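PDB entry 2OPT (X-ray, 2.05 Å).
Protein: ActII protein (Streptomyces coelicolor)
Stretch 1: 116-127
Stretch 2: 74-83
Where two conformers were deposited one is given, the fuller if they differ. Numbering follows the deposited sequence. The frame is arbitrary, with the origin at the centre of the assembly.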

# COMPACT_ATOMS: atom_id res chain seq x y z
N ARG A 116 13.47 11.90 13.37
CA ARG A 116 12.52 12.86 13.84
C ARG A 116 11.13 12.26 13.96
O ARG A 116 10.43 12.52 14.95
CB ARG A 116 12.55 14.06 12.87
CG ARG A 116 13.93 14.79 12.92
CD ARG A 116 13.98 15.98 11.97
NE ARG A 116 13.03 16.99 12.42
CZ ARG A 116 13.25 17.86 13.40
NH1 ARG A 116 14.41 17.85 14.10
NH2 ARG A 116 12.28 18.75 13.72
N THR A 117 10.72 11.45 12.98
CA THR A 117 9.43 10.76 13.04
C THR A 117 9.34 9.91 14.30
O THR A 117 8.39 10.01 15.09
CB THR A 117 9.24 9.85 11.80
OG1 THR A 117 9.14 10.66 10.61
CG2 THR A 117 7.94 8.99 11.91
N MET A 118 10.33 9.07 14.53
CA MET A 118 10.29 8.24 15.69
C MET A 118 10.35 9.08 16.96
O MET A 118 9.71 8.73 17.94
CB MET A 118 11.46 7.27 15.67
CG MET A 118 11.30 6.24 14.57
SD MET A 118 9.77 5.28 14.73
CE MET A 118 9.51 4.84 13.03
N ASN A 119 11.15 10.15 16.97
CA ASN A 119 11.13 11.04 18.11
C ASN A 119 9.70 11.48 18.40
O ASN A 119 9.26 11.43 19.56
CB ASN A 119 12.08 12.24 17.92
CG ASN A 119 12.48 12.88 19.23
OD1 ASN A 119 12.85 12.20 20.18
ND2 ASN A 119 12.44 14.19 19.29
N LEU A 120 8.97 11.90 17.36
CA LEU A 120 7.60 12.42 17.57
C LEU A 120 6.66 11.34 18.09
O LEU A 120 5.86 11.56 19.00
CB LEU A 120 7.03 12.95 16.26
CG LEU A 120 5.66 13.69 16.26
CD1 LEU A 120 5.60 14.82 17.28
CD2 LEU A 120 5.31 14.21 14.86
N LEU A 121 6.72 10.18 17.46
CA LEU A 121 5.85 9.04 17.83
C LEU A 121 6.04 8.61 19.28
O LEU A 121 5.08 8.53 20.05
CB LEU A 121 6.01 7.87 16.86
CG LEU A 121 5.56 8.16 15.41
CD1 LEU A 121 6.05 7.08 14.42
CD2 LEU A 121 4.05 8.42 15.24
N ARG A 122 7.28 8.37 19.67
CA ARG A 122 7.60 8.09 21.07
C ARG A 122 7.22 9.18 22.07
O ARG A 122 6.85 8.89 23.20
CB ARG A 122 9.08 7.73 21.23
CG ARG A 122 9.46 6.53 20.41
CD ARG A 122 10.18 5.53 21.24
NE ARG A 122 11.59 5.81 21.19
CZ ARG A 122 12.51 5.34 22.03
NH1 ARG A 122 12.19 4.52 23.03
NH2 ARG A 122 13.77 5.73 21.84
N SER A 123 7.36 10.43 21.68
CA SER A 123 6.97 11.53 22.54
C SER A 123 5.50 11.44 22.92
O SER A 123 5.09 12.00 23.91
CB SER A 123 7.26 12.86 21.87
OG SER A 123 6.22 13.15 20.97
N GLY A 124 4.70 10.73 22.13
CA GLY A 124 3.30 10.53 22.45
C GLY A 124 3.01 9.34 23.34
O GLY A 124 1.85 8.95 23.50
N GLY A 125 4.05 8.76 23.91
CA GLY A 125 3.91 7.65 24.83
C GLY A 125 3.72 6.30 24.20
O GLY A 125 3.40 5.35 24.90
N LEU A 126 3.94 6.18 22.89
CA LEU A 126 3.88 4.88 22.21
C LEU A 126 5.09 3.97 22.60
O LEU A 126 6.26 4.40 22.45
CB LEU A 126 3.86 5.10 20.67
CG LEU A 126 2.55 5.47 19.97
CD1 LEU A 126 1.90 6.67 20.60
CD2 LEU A 126 2.75 5.73 18.48
N HIS A 127 4.82 2.75 23.04
CA HIS A 127 5.87 1.79 23.36
C HIS A 127 6.61 1.42 22.10
O HIS A 127 6.11 1.69 20.99
CB HIS A 127 5.34 0.52 24.09
CG HIS A 127 4.33 -0.28 23.31
ND1 HIS A 127 2.97 -0.05 23.39
CD2 HIS A 127 4.49 -1.34 22.47
CE1 HIS A 127 2.34 -0.91 22.61
NE2 HIS A 127 3.23 -1.70 22.05
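Stretch 2, residues 74-83: RWAEQVKEMC

Stretch 2 packs as a helix antiparallel to the helix of stretch 1, in a mainly apolar contact pinned at one end by a tryptophan that hydrogen-bonds to the backbone carbonyl of Leu-120. Residues 75-83 are helical, with Arg-74 at the N-cap position, and their axis runs at 157° to that of helix 116-123 (N-to-C directions; signed crossing angle -157°), with a closest approach of 10.2 Å. The register therefore runs in reverse: Met-82 lies nearest Thr-117, Val-79 nearest Leu-120, and Trp-75 nearest Gly-124, where the CA-CA distance falls to 6.2 Å.

Trp-75, with chi1 in t, points its CA-to-CB bond toward stretch 1 and has the largest contact area. Its indole NE1 donates a hydrogen bond to Leu-120 O (2.7 Å), a carbonyl that also accepts from Ser-123 OG (2.6 Å). Being both flat and able to donate, the indole can bond at its edge while its face stays free for packing. Gly-124 uses that face: its CA lies 3.6 Å from the centroid of the Trp-75 five-membered ring, a CH-pi contact. Glycine suits this place because an ideal CB would come within 2.3 Å of Trp-75 NE1, a clash. The six-membered part of the indole is met by leucine methyls, with Leu-121 CD2 3.9 Å and Leu-126 CD1 3.7 Å from Trp-75 CZ2.

Farther along, Leu-120 reaches across with its branched end, placing CD2 4.2 Å from Val-79 CG2 and CD1 3.5 Å from Gln-78 OE1; the Gln-78 amide is hydrogen-bonded elsewhere in the structure. Leu-121 CD2 also lies 4.3 Å from Val-79 CG2, so the branched valine offers a methyl to both leucines. At the far end, the long, flexible Met-82 spans the gap, bringing SD to 3.6 Å from Thr-117 OG1.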

# COMPACT_ATOMS: atom_id res chain seq x y z
N ARG A 74 0.03 18.72 21.54
CA ARG A 74 -0.40 18.76 20.13
C ARG A 74 -0.05 17.51 19.36
O ARG A 74 0.09 17.58 18.14
CB ARG A 74 0.20 19.94 19.35
CG ARG A 74 -0.35 21.29 19.72
CD ARG A 74 -0.45 22.25 18.55
NE ARG A 74 0.66 22.18 17.59
CZ ARG A 74 0.52 21.90 16.30
NH1 ARG A 74 1.57 21.86 15.53
NH2 ARG A 74 -0.68 21.67 15.75
N TRP A 75 0.12 16.38 20.04
CA TRP A 75 0.70 15.20 19.36
C TRP A 75 -0.07 14.81 18.10
O TRP A 75 0.50 14.72 17.02
CB TRP A 75 0.79 14.02 20.32
CG TRP A 75 1.50 12.81 19.77
CD1 TRP A 75 2.84 12.63 19.74
CD2 TRP A 75 0.92 11.62 19.20
NE1 TRP A 75 3.14 11.40 19.18
CE2 TRP A 75 1.98 10.76 18.83
CE3 TRP A 75 -0.40 11.20 18.93
CZ2 TRP A 75 1.77 9.50 18.24
CZ3 TRP A 75 -0.61 9.98 18.32
CH2 TRP A 75 0.47 9.11 18.02
N ALA A 76 -1.37 14.64 18.22
CA ALA A 76 -2.17 14.05 17.15
C ALA A 76 -2.15 14.92 15.88
O ALA A 76 -2.04 14.40 14.77
CB ALA A 76 -3.58 13.84 17.59
N GLU A 77 -2.29 16.23 16.06
CA GLU A 77 -2.26 17.13 14.95
C GLU A 77 -0.84 17.24 14.33
O GLU A 77 -0.72 17.49 13.16
CB GLU A 77 -2.80 18.49 15.38
CG GLU A 77 -4.28 18.44 15.79
CD GLU A 77 -5.23 18.18 14.59
OE1 GLU A 77 -5.20 18.96 13.61
OE2 GLU A 77 -6.03 17.21 14.64
N GLN A 78 0.21 17.04 15.13
CA GLN A 78 1.57 17.07 14.57
C GLN A 78 1.85 15.84 13.69
O GLN A 78 2.57 15.92 12.69
CB GLN A 78 2.61 17.16 15.69
CG GLN A 78 2.76 18.51 16.26
CD GLN A 78 4.00 18.66 17.10
OE1 GLN A 78 4.22 17.92 18.06
NE2 GLN A 78 4.77 19.69 16.81
N VAL A 79 1.32 14.69 14.09
CA VAL A 79 1.41 13.48 13.26
C VAL A 79 0.63 13.72 11.97
O VAL A 79 1.15 13.55 10.88
CB VAL A 79 0.91 12.25 14.05
CG1 VAL A 79 1.10 10.97 13.24
CG2 VAL A 79 1.74 12.10 15.31
N LYS A 80 -0.61 14.14 12.06
CA LYS A 80 -1.29 14.60 10.84
C LYS A 80 -0.46 15.49 9.96
O LYS A 80 -0.34 15.24 8.75
CB LYS A 80 -2.58 15.32 11.21
CG LYS A 80 -3.60 14.35 11.80
CD LYS A 80 -4.93 15.02 12.13
CE LYS A 80 -5.95 13.93 12.52
NZ LYS A 80 -7.21 14.62 12.84
N GLU A 81 0.12 16.53 10.57
CA GLU A 81 0.92 17.55 9.86
C GLU A 81 2.06 16.92 9.08
O GLU A 81 2.32 17.27 7.92
CB GLU A 81 1.54 18.54 10.86
CG GLU A 81 2.73 19.36 10.26
CD GLU A 81 3.54 20.19 11.28
OE1 GLU A 81 3.17 20.26 12.47
OE2 GLU A 81 4.56 20.79 10.86
N MET A 82 2.79 16.03 9.75
CA MET A 82 3.91 15.33 9.14
C MET A 82 3.46 14.42 8.00
O MET A 82 4.16 14.27 7.00
CB MET A 82 4.66 14.52 10.20
CG MET A 82 5.42 13.32 9.65
SD MET A 82 5.86 12.14 10.94
CE MET A 82 4.47 11.01 10.86
N CYS A 83 2.29 13.82 8.16
CA CYS A 83 1.73 12.94 7.13
C CYS A 83 1.28 13.75 5.91
O CYS A 83 1.47 13.33 4.77
CB CYS A 83 0.57 12.13 7.68
SG CYS A 83 1.06 10.77 8.77